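Local coordinates for SusD homolog (PDB 4F53), which probably binds mucin O-glycans at the bacterial surface as a SusD-like, helix-rich lipoprotein of a Bacteroides sugar-uptake system, at residues F89-L103 / A116-T128. Residues are numbered along the deposited sequence; the frame is centred on the assembly and turned at random. Where two conformers were deposited one is given.
Sequences FNDFYSKFYPDYFNL and AELYRIVVMLRVT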
ATOM      1  N   PHE A  89       0.274 -14.903  -1.311  1.00 39.93           N
ATOM      2  CA  PHE A  89      -0.875 -15.498  -1.979  1.00 38.85           C
ATOM      3  C   PHE A  89      -1.600 -16.421  -1.002  1.00 43.22           C
ATOM      4  O   PHE A  89      -2.630 -16.029  -0.454  1.00 43.06           O
ATOM      5  CB  PHE A  89      -0.449 -16.241  -3.265  1.00 40.88           C
ATOM      6  CG  PHE A  89      -1.571 -16.615  -4.217  1.00 42.22           C
ATOM      7  CD1 PHE A  89      -2.504 -15.665  -4.633  1.00 43.47           C
ATOM      8  CD2 PHE A  89      -1.665 -17.898  -4.736  1.00 45.03           C
ATOM      9  CE1 PHE A  89      -3.532 -16.012  -5.521  1.00 44.57           C
ATOM     10  CE2 PHE A  89      -2.682 -18.235  -5.635  1.00 48.07           C
ATOM     11  CZ  PHE A  89      -3.609 -17.292  -6.023  1.00 44.51           C
ATOM     12  N   ASN A  90      -1.010 -17.591  -0.726  1.00 39.55           N
ATOM     13  CA  ASN A  90      -1.534 -18.665   0.118  1.00 41.00           C
ATOM     14  C   ASN A  90      -1.865 -18.246   1.535  1.00 45.49           C
ATOM     15  O   ASN A  90      -2.900 -18.670   2.034  1.00 46.66           O
ATOM     16  CB  ASN A  90      -0.560 -19.859   0.173  1.00 38.72           C
ATOM     17  CG  ASN A  90      -0.479 -20.634  -1.122  1.00 57.83           C
ATOM     18  OD1 ASN A  90       0.082 -20.173  -2.119  1.00 54.67           O
ATOM     19  ND2 ASN A  90      -1.040 -21.836  -1.138  1.00 49.61           N
ATOM     20  N   ASP A  91      -1.004 -17.446   2.194  1.00 39.74           N
ATOM     21  CA  ASP A  91      -1.228 -17.069   3.583  1.00 37.80           C
ATOM     22  C   ASP A  91      -2.437 -16.160   3.760  1.00 39.51           C
ATOM     23  O   ASP A  91      -3.090 -16.270   4.787  1.00 40.11           O
ATOM     24  CB  ASP A  91       0.030 -16.468   4.220  1.00 39.33           C
ATOM     25  CG  ASP A  91       1.127 -17.475   4.542  1.00 54.04           C
ATOM     26  OD1 ASP A  91       1.190 -18.538   3.863  1.00 56.10           O
ATOM     27  OD2 ASP A  91       1.920 -17.206   5.464  1.00 64.81           O
ATOM     28  N   PHE A  92      -2.805 -15.336   2.769  1.00 36.08           N
ATOM     29  CA  PHE A  92      -4.037 -14.546   2.893  1.00 34.83           C
ATOM     30  C   PHE A  92      -5.274 -15.445   2.883  1.00 39.16           C
ATOM     31  O   PHE A  92      -6.176 -15.220   3.686  1.00 39.40           O
ATOM     32  CB  PHE A  92      -4.162 -13.485   1.806  1.00 34.84           C
ATOM     33  CG  PHE A  92      -3.433 -12.206   2.132  1.00 34.27           C
ATOM     34  CD1 PHE A  92      -3.886 -11.363   3.147  1.00 35.43           C
ATOM     35  CD2 PHE A  92      -2.308 -11.830   1.415  1.00 34.30           C
ATOM     36  CE1 PHE A  92      -3.216 -10.176   3.440  1.00 33.92           C
ATOM     37  CE2 PHE A  92      -1.653 -10.634   1.697  1.00 34.88           C
ATOM     38  CZ  PHE A  92      -2.104  -9.823   2.713  1.00 32.04           C
ATOM     39  N   TYR A  93      -5.284 -16.492   2.032  1.00 36.54           N
ATOM     40  CA  TYR A  93      -6.406 -17.438   1.935  1.00 37.90           C
ATOM     41  C   TYR A  93      -6.524 -18.297   3.204  1.00 43.70           C
ATOM     42  O   TYR A  93      -7.633 -18.439   3.708  1.00 43.98           O
ATOM     43  CB  TYR A  93      -6.296 -18.321   0.673  1.00 39.58           C
ATOM     44  CG  TYR A  93      -6.675 -17.569  -0.588  1.00 40.90           C
ATOM     45  CD1 TYR A  93      -5.779 -16.690  -1.200  1.00 41.29           C
ATOM     46  CD2 TYR A  93      -7.946 -17.699  -1.146  1.00 41.36           C
ATOM     47  CE1 TYR A  93      -6.130 -15.981  -2.345  1.00 40.03           C
ATOM     48  CE2 TYR A  93      -8.306 -16.994  -2.292  1.00 41.07           C
ATOM     49  CZ  TYR A  93      -7.392 -16.148  -2.894  1.00 43.58           C
ATOM     50  OH  TYR A  93      -7.752 -15.440  -4.004  1.00 41.39           O
ATOM     51  N   SER A  94      -5.392 -18.821   3.740  1.00 40.62           N
ATOM     52  CA  SER A  94      -5.325 -19.653   4.962  1.00 41.72           C
ATOM     53  C   SER A  94      -5.772 -18.894   6.202  1.00 46.59           C
ATOM     54  O   SER A  94      -6.395 -19.461   7.107  1.00 47.85           O
ATOM     55  CB  SER A  94      -3.893 -20.131   5.212  1.00 43.80           C
ATOM     56  OG  SER A  94      -3.350 -20.801   4.090  1.00 55.33           O
ATOM     57  N   LYS A  95      -5.398 -17.615   6.261  1.00 41.04           N
ATOM     58  CA  LYS A  95      -5.691 -16.794   7.428  1.00 39.62           C
ATOM     59  C   LYS A  95      -7.074 -16.157   7.366  1.00 42.32           C
ATOM     60  O   LYS A  95      -7.663 -15.941   8.425  1.00 42.78           O
ATOM     61  CB  LYS A  95      -4.625 -15.707   7.613  1.00 38.40           C
ATOM     62  CG  LYS A  95      -3.263 -16.279   7.978  1.00 35.73           C
ATOM     63  CD  LYS A  95      -2.226 -15.176   7.959  1.00 39.00           C
ATOM     64  CE  LYS A  95      -0.824 -15.721   8.031  1.00 43.08           C
ATOM     65  NZ  LYS A  95      -0.496 -16.169   9.398  1.00 50.25           N
ATOM     66  N   PHE A  96      -7.587 -15.838   6.160  1.00 37.54           N
ATOM     67  CA  PHE A  96      -8.875 -15.159   6.043  1.00 37.24           C
ATOM     68  C   PHE A  96     -10.097 -16.095   5.971  1.00 44.97           C
ATOM     69  O   PHE A  96     -11.048 -15.921   6.754  1.00 46.24           O
ATOM     70  CB  PHE A  96      -8.904 -14.191   4.814  1.00 36.95           C
ATOM     71  CG  PHE A  96     -10.096 -13.260   4.831  1.00 36.61           C
ATOM     72  CD1 PHE A  96     -11.316 -13.647   4.267  1.00 38.85           C
ATOM     73  CD2 PHE A  96     -10.020 -12.020   5.461  1.00 35.73           C
ATOM     74  CE1 PHE A  96     -12.437 -12.815   4.351  1.00 39.23           C
ATOM     75  CE2 PHE A  96     -11.135 -11.179   5.532  1.00 38.08           C
ATOM     76  CZ  PHE A  96     -12.346 -11.596   5.010  1.00 37.14           C
ATOM     77  N   TYR A  97     -10.115 -16.997   4.980  1.00 40.78           N
ATOM     78  CA  TYR A  97     -11.298 -17.782   4.636  1.00 41.18           C
ATOM     79  C   TYR A  97     -11.839 -18.755   5.693  1.00 47.71           C
ATOM     80  O   TYR A  97     -13.068 -18.741   5.844  1.00 50.08           O
ATOM     81  CB  TYR A  97     -11.151 -18.466   3.283  1.00 41.55           C
ATOM     82  CG  TYR A  97     -11.475 -17.493   2.164  1.00 40.65           C
ATOM     83  CD1 TYR A  97     -12.771 -17.024   1.973  1.00 41.89           C
ATOM     84  CD2 TYR A  97     -10.467 -16.960   1.363  1.00 39.56           C
ATOM     85  CE1 TYR A  97     -13.068 -16.101   0.973  1.00 40.08           C
ATOM     86  CE2 TYR A  97     -10.760 -16.071   0.330  1.00 39.22           C
ATOM     87  CZ  TYR A  97     -12.060 -15.632   0.144  1.00 46.93           C
ATOM     88  OH  TYR A  97     -12.353 -14.709  -0.847  1.00 45.67           O
ATOM     89  N   PRO A  98     -11.061 -19.541   6.478  1.00 43.53           N
ATOM     90  CA  PRO A  98     -11.709 -20.405   7.482  1.00 44.47           C
ATOM     91  C   PRO A  98     -12.577 -19.590   8.466  1.00 49.45           C
ATOM     92  O   PRO A  98     -13.720 -19.982   8.698  1.00 49.78           O
ATOM     93  CB  PRO A  98     -10.528 -21.108   8.163  1.00 45.64           C
ATOM     94  CG  PRO A  98      -9.452 -21.097   7.141  1.00 49.26           C
ATOM     95  CD  PRO A  98      -9.599 -19.756   6.470  1.00 44.43           C
ATOM     96  N   ASP A  99     -12.092 -18.410   8.947  1.00 45.05           N
ATOM     97  CA  ASP A  99     -12.859 -17.556   9.866  1.00 44.26           C
ATOM     98  C   ASP A  99     -14.058 -16.906   9.175  1.00 48.67           C
ATOM     99  O   ASP A  99     -15.128 -16.791   9.783  1.00 48.95           O
ATOM    100  CB  ASP A  99     -11.972 -16.484  10.498  1.00 44.29           C
ATOM    101  CG  ASP A  99     -11.074 -16.985  11.624  1.00 56.08           C
ATOM    102  OD1 ASP A  99     -11.118 -18.198  11.934  1.00 57.75           O
ATOM    103  OD2 ASP A  99     -10.344 -16.161  12.212  1.00 60.17           O
ATOM    104  N   TYR A 100     -13.880 -16.483   7.910  1.00 43.59           N
ATOM    105  CA  TYR A 100     -14.931 -15.864   7.109  1.00 42.81           C
ATOM    106  C   TYR A 100     -16.112 -16.841   6.937  1.00 49.73           C
ATOM    107  O   TYR A 100     -17.262 -16.475   7.212  1.00 50.83           O
ATOM    108  CB  TYR A 100     -14.364 -15.406   5.755  1.00 41.84           C
ATOM    109  CG  TYR A 100     -15.397 -14.989   4.738  1.00 42.86           C
ATOM    110  CD1 TYR A 100     -15.947 -13.710   4.757  1.00 43.13           C
ATOM    111  CD2 TYR A 100     -15.820 -15.869   3.746  1.00 44.69           C
ATOM    112  CE1 TYR A 100     -16.891 -13.317   3.812  1.00 43.17           C
ATOM    113  CE2 TYR A 100     -16.771 -15.492   2.801  1.00 45.21           C
ATOM    114  CZ  TYR A 100     -17.309 -14.218   2.840  1.00 49.78           C
ATOM    115  OH  TYR A 100     -18.240 -13.861   1.895  1.00 48.21           O
ATOM    116  N   PHE A 101     -15.830 -18.080   6.526  1.00 47.00           N
ATOM    117  CA  PHE A 101     -16.882 -19.089   6.343  1.00 49.27           C
ATOM    118  C   PHE A 101     -17.535 -19.449   7.681  1.00 56.99           C
ATOM    119  O   PHE A 101     -18.750 -19.639   7.733  1.00 59.62           O
ATOM    120  CB  PHE A 101     -16.319 -20.348   5.656  1.00 51.35           C
ATOM    121  CG  PHE A 101     -15.892 -20.122   4.222  1.00 51.50           C
ATOM    122  CD1 PHE A 101     -16.780 -19.592   3.288  1.00 53.36           C
ATOM    123  CD2 PHE A 101     -14.630 -20.515   3.785  1.00 53.06           C
ATOM    124  CE1 PHE A 101     -16.390 -19.397   1.961  1.00 53.91           C
ATOM    125  CE2 PHE A 101     -14.244 -20.321   2.453  1.00 55.40           C
ATOM    126  CZ  PHE A 101     -15.122 -19.755   1.555  1.00 52.67           C
ATOM    127  N   ASN A 102     -16.742 -19.482   8.764  1.00 53.59           N
ATOM    128  CA  ASN A 102     -17.231 -19.797  10.095  1.00 54.64           C
ATOM    129  C   ASN A 102     -18.197 -18.709  10.591  1.00 59.38           C
ATOM    130  O   ASN A 102     -19.283 -19.062  11.055  1.00 62.15           O
ATOM    131  CB  ASN A 102     -16.072 -20.012  11.060  1.00 52.62           C
ATOM    132  CG  ASN A 102     -16.455 -20.652  12.367  1.00 62.88           C
ATOM    133  OD1 ASN A 102     -17.571 -21.158  12.558  1.00 56.08           O
ATOM    134  ND2 ASN A 102     -15.535 -20.625  13.308  1.00 54.84           N
ATOM    135  N   LEU A 103     -17.821 -17.412  10.459  1.00 54.00           N
ATOM    136  CA  LEU A 103     -18.646 -16.256  10.849  0.50 54.04           C
ATOM    137  C   LEU A 103     -20.006 -16.282  10.142  1.00 59.90           C
ATOM    138  O   LEU A 103     -21.014 -15.958  10.769  1.00 62.18           O
ATOM    139  CB  LEU A 103     -17.921 -14.923  10.546  0.50 51.89           C
ATOM    140  CG  LEU A 103     -18.568 -13.629  11.085  0.50 55.88           C
ATOM    141  CD1 LEU A 103     -17.525 -12.619  11.461  0.50 54.02           C
ATOM    142  CD2 LEU A 103     -19.517 -13.007  10.067  0.50 59.01           C
ATOM    143  N   ALA A 116     -17.946  -8.255   7.577  1.00 39.84           N
ATOM    144  CA  ALA A 116     -17.130  -9.407   7.173  1.00 39.41           C
ATOM    145  C   ALA A 116     -16.828  -9.335   5.665  1.00 41.99           C
ATOM    146  O   ALA A 116     -15.678  -9.520   5.267  1.00 41.69           O
ATOM    147  CB  ALA A 116     -17.848 -10.711   7.518  1.00 41.25           C
ATOM    148  N   GLU A 117     -17.848  -8.998   4.845  1.00 38.05           N
ATOM    149  CA  GLU A 117     -17.707  -8.821   3.397  1.00 37.24           C
ATOM    150  C   GLU A 117     -16.833  -7.613   3.055  1.00 40.04           C
ATOM    151  O   GLU A 117     -16.069  -7.687   2.095  1.00 39.41           O
ATOM    152  CB  GLU A 117     -19.077  -8.669   2.712  1.00 39.32           C
ATOM    153  CG  GLU A 117     -19.070  -9.106   1.255  1.00 42.50           C
ATOM    154  CD  GLU A 117     -18.762 -10.577   1.039  1.00 54.15           C
ATOM    155  OE1 GLU A 117     -19.059 -11.394   1.944  1.00 45.02           O
ATOM    156  OE2 GLU A 117     -18.211 -10.913  -0.034  1.00 39.96           O
ATOM    157  N   LEU A 118     -16.952  -6.506   3.819  1.00 35.64           N
ATOM    158  CA  LEU A 118     -16.130  -5.307   3.623  1.00 33.11           C
ATOM    159  C   LEU A 118     -14.642  -5.656   3.832  1.00 36.23           C
ATOM    160  O   LEU A 118     -13.815  -5.250   3.022  1.00 34.26           O
ATOM    161  CB  LEU A 118     -16.569  -4.166   4.560  1.00 32.62           C
ATOM    162  CG  LEU A 118     -15.768  -2.837   4.476  1.00 35.22           C
ATOM    163  CD1 LEU A 118     -15.888  -2.192   3.108  1.00 34.06           C
ATOM    164  CD2 LEU A 118     -16.225  -1.860   5.540  1.00 35.70           C
ATOM    165  N   TYR A 119     -14.314  -6.444   4.890  1.00 32.87           N
ATOM    166  CA  TYR A 119     -12.946  -6.871   5.195  1.00 31.59           C
ATOM    167  C   TYR A 119     -12.430  -7.760   4.087  1.00 36.71           C
ATOM    168  O   TYR A 119     -11.309  -7.555   3.640  1.00 37.10           O
ATOM    169  CB  TYR A 119     -12.873  -7.593   6.563  1.00 33.32           C
ATOM    170  CG  TYR A 119     -13.382  -6.774   7.736  1.00 33.01           C
ATOM    171  CD1 TYR A 119     -13.307  -5.377   7.729  1.00 33.35           C
ATOM    172  CD2 TYR A 119     -13.913  -7.395   8.865  1.00 33.51           C
ATOM    173  CE1 TYR A 119     -13.751  -4.624   8.814  1.00 32.32           C
ATOM    174  CE2 TYR A 119     -14.382  -6.647   9.947  1.00 33.62           C
ATOM    175  CZ  TYR A 119     -14.279  -5.268   9.925  1.00 38.19           C
ATOM    176  OH  TYR A 119     -14.747  -4.545  10.990  1.00 40.78           O
ATOM    177  N   ARG A 120     -13.274  -8.690   3.591  1.00 33.63           N
ATOM    178  CA  ARG A 120     -12.972  -9.572   2.456  1.00 33.24           C
ATOM    179  C   ARG A 120     -12.587  -8.768   1.209  1.00 36.33           C
ATOM    180  O   ARG A 120     -11.586  -9.082   0.580  1.00 34.34           O
ATOM    181  CB  ARG A 120     -14.179 -10.459   2.137  1.00 31.11           C
ATOM    182  CG  ARG A 120     -13.833 -11.573   1.194  1.00 26.42           C
ATOM    183  CD  ARG A 120     -15.104 -12.189   0.684  1.00 35.90           C
ATOM    184  NE  ARG A 120     -14.805 -13.247  -0.273  1.00 44.03           N
ATOM    185  CZ  ARG A 120     -15.654 -13.683  -1.188  1.00 57.91           C
ATOM    186  NH1 ARG A 120     -16.864 -13.150  -1.287  1.00 48.17           N
ATOM    187  NH2 ARG A 120     -15.299 -14.649  -2.020  1.00 47.17           N
ATOM    188  N   ILE A 121     -13.379  -7.721   0.867  1.00 33.04           N
ATOM    189  CA  ILE A 121     -13.097  -6.848  -0.270  1.00 31.11           C
ATOM    190  C   ILE A 121     -11.704  -6.182  -0.110  1.00 34.40           C
ATOM    191  O   ILE A 121     -10.886  -6.328  -1.007  1.00 34.04           O
ATOM    192  CB  ILE A 121     -14.234  -5.816  -0.491  1.00 31.85           C
ATOM    193  CG1 ILE A 121     -15.509  -6.554  -0.942  1.00 32.95           C
ATOM    194  CG2 ILE A 121     -13.803  -4.759  -1.531  1.00 29.36           C
ATOM    195  CD1 ILE A 121     -16.803  -5.753  -0.939  1.00 29.21           C
ATOM    196  N   VAL A 122     -11.417  -5.540   1.040  1.00 31.04           N
ATOM    197  CA  VAL A 122     -10.136  -4.850   1.302  1.00 29.10           C
ATOM    198  C   VAL A 122      -8.948  -5.844   1.241  1.00 35.10           C
ATOM    199  O   VAL A 122      -7.925  -5.526   0.629  1.00 34.18           O
ATOM    200  CB  VAL A 122     -10.146  -4.072   2.666  1.00 30.21           C
ATOM    201  CG1 VAL A 122      -8.817  -3.355   2.923  1.00 28.17           C
ATOM    202  CG2 VAL A 122     -11.307  -3.084   2.744  1.00 28.72           C
ATOM    203  N   VAL A 123      -9.089  -7.040   1.863  1.00 32.85           N
ATOM    204  CA  VAL A 123      -8.026  -8.049   1.925  1.00 32.97           C
ATOM    205  C   VAL A 123      -7.767  -8.617   0.533  1.00 38.33           C
ATOM    206  O   VAL A 123      -6.626  -8.652   0.083  1.00 38.90           O
ATOM    207  CB  VAL A 123      -8.339  -9.171   2.954  1.00 37.27           C
ATOM    208  CG1 VAL A 123      -7.312 -10.301   2.874  1.00 37.43           C
ATOM    209  CG2 VAL A 123      -8.388  -8.600   4.360  1.00 36.57           C
HETATM  210  N   MSE A 124      -8.822  -9.028  -0.152  1.00 35.76           N
HETATM  211  CA  MSE A 124      -8.691  -9.630  -1.473  1.00 35.48           C
HETATM  212  C   MSE A 124      -8.383  -8.568  -2.541  1.00 36.90           C
HETATM  213  O   MSE A 124      -7.837  -8.918  -3.584  1.00 37.60           O
HETATM  214  CB  MSE A 124      -9.905 -10.514  -1.805  1.00 37.88           C
HETATM  215  CG  MSE A 124     -10.009 -11.700  -0.841  1.00 45.13           C
HETATM  216 SE   MSE A 124      -8.396 -12.830  -0.868  0.75 52.61          SE
HETATM  217  CE  MSE A 124      -8.351 -13.494   1.018  1.00 49.05           C
ATOM    218  N   LEU A 125      -8.639  -7.283  -2.245  1.00 31.76           N
ATOM    219  CA  LEU A 125      -8.214  -6.161  -3.105  1.00 30.87           C
ATOM    220  C   LEU A 125      -6.678  -6.135  -3.144  1.00 33.90           C
ATOM    221  O   LEU A 125      -6.132  -5.987  -4.214  1.00 34.29           O
ATOM    222  CB  LEU A 125      -8.774  -4.800  -2.631  1.00 29.11           C
ATOM    223  CG  LEU A 125      -8.453  -3.550  -3.490  1.00 31.95           C
ATOM    224  CD1 LEU A 125      -9.049  -3.673  -4.914  1.00 30.89           C
ATOM    225  CD2 LEU A 125      -8.979  -2.287  -2.820  1.00 31.63           C
ATOM    226  N   ARG A 126      -5.991  -6.326  -1.994  1.00 31.33           N
ATOM    227  CA  ARG A 126      -4.513  -6.404  -1.931  1.00 31.05           C
ATOM    228  C   ARG A 126      -4.003  -7.553  -2.803  1.00 34.53           C
ATOM    229  O   ARG A 126      -3.037  -7.385  -3.538  1.00 34.04           O
ATOM    230  CB  ARG A 126      -3.980  -6.651  -0.501  1.00 27.77           C
ATOM    231  CG  ARG A 126      -4.419  -5.701   0.579  1.00 39.86           C
ATOM    232  CD  ARG A 126      -3.873  -6.181   1.913  1.00 34.38           C
ATOM    233  NE  ARG A 126      -2.426  -6.389   1.819  1.00 35.09           N
ATOM    234  CZ  ARG A 126      -1.514  -5.820   2.591  1.00 37.04           C
ATOM    235  NH1 ARG A 126      -1.883  -5.030   3.592  1.00 32.89           N
ATOM    236  NH2 ARG A 126      -0.228  -6.056   2.388  1.00 26.68           N
ATOM    237  N   VAL A 127      -4.656  -8.728  -2.685  1.00 30.96           N
ATOM    238  CA  VAL A 127      -4.302  -9.965  -3.390  1.00 31.68           C
ATOM    239  C   VAL A 127      -4.505  -9.812  -4.917  1.00 34.66           C
ATOM    240  O   VAL A 127      -3.571 -10.126  -5.661  1.00 34.79           O
ATOM    241  CB  VAL A 127      -5.027 -11.217  -2.818  1.00 35.29           C
ATOM    242  CG1 VAL A 127      -4.519 -12.493  -3.496  1.00 36.20           C
ATOM    243  CG2 VAL A 127      -4.854 -11.303  -1.291  1.00 33.69           C
ATOM    244  N   THR A 128      -5.674  -9.316  -5.382  1.00 29.79           N
ATOM    245  CA  THR A 128      -5.844  -9.141  -6.825  1.00 30.20           C
ATOM    246  C   THR A 128      -4.893  -8.035  -7.340  1.00 33.43           C
ATOM    247  O   THR A 128      -4.338  -8.165  -8.434  1.00 35.48           O
ATOM    248  CB  THR A 128      -7.305  -8.948  -7.274  1.00 35.17           C
ATOM    249  OG1 THR A 128      -7.279  -8.951  -8.693  1.00 35.33           O
ATOM    250  CG2 THR A 128      -7.945  -7.624  -6.790  1.00 27.90           C
TER
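Across this buried helix pair, Arg120 meets Tyr97 and Tyr100. Its chain, extended from CG to NE, brings the guanidinium edge to Tyr97, with the hydroxyl oxygen in the guanidinium plane: Arg120 NE donates to Tyr97 OH at 2.9 Å (N-H...O angle 158°), and NH2 adds a longer bond. Glu117, bent at its second torsion, offers the syn lone pairs of both oxygens: OE1 accepts from Tyr100 OH at 2.6 Å, OE2 from Arg120 NH1 in a salt bridge. A leucine in place of Arg120 would probably leave Tyr97 OH without its two donors and the Glu117 charge without its mate. Phe96, CG anti to the backbone N (chi1 -168°), drives CZ to 3.3 Å from Arg120 CA. Selenomethionine Met124 is a knob among Phe92, Tyr93, Phe96 and Tyr97; its SE lies over the Tyr93 face, 4.3 Å from the centroid, and CE reaches Tyr97 CE2. Phe92 answers as a knob among Val123, Met124, Arg126 and Val127, while Asp51 pairs with Arg126. The segment axes approach to 10.6 Å at 165°; helices 82-106 and 110-131, consecutive in the chain, thus form an antiparallel helical hairpin, consistent with the TPR-like scaffold of SusD proteins.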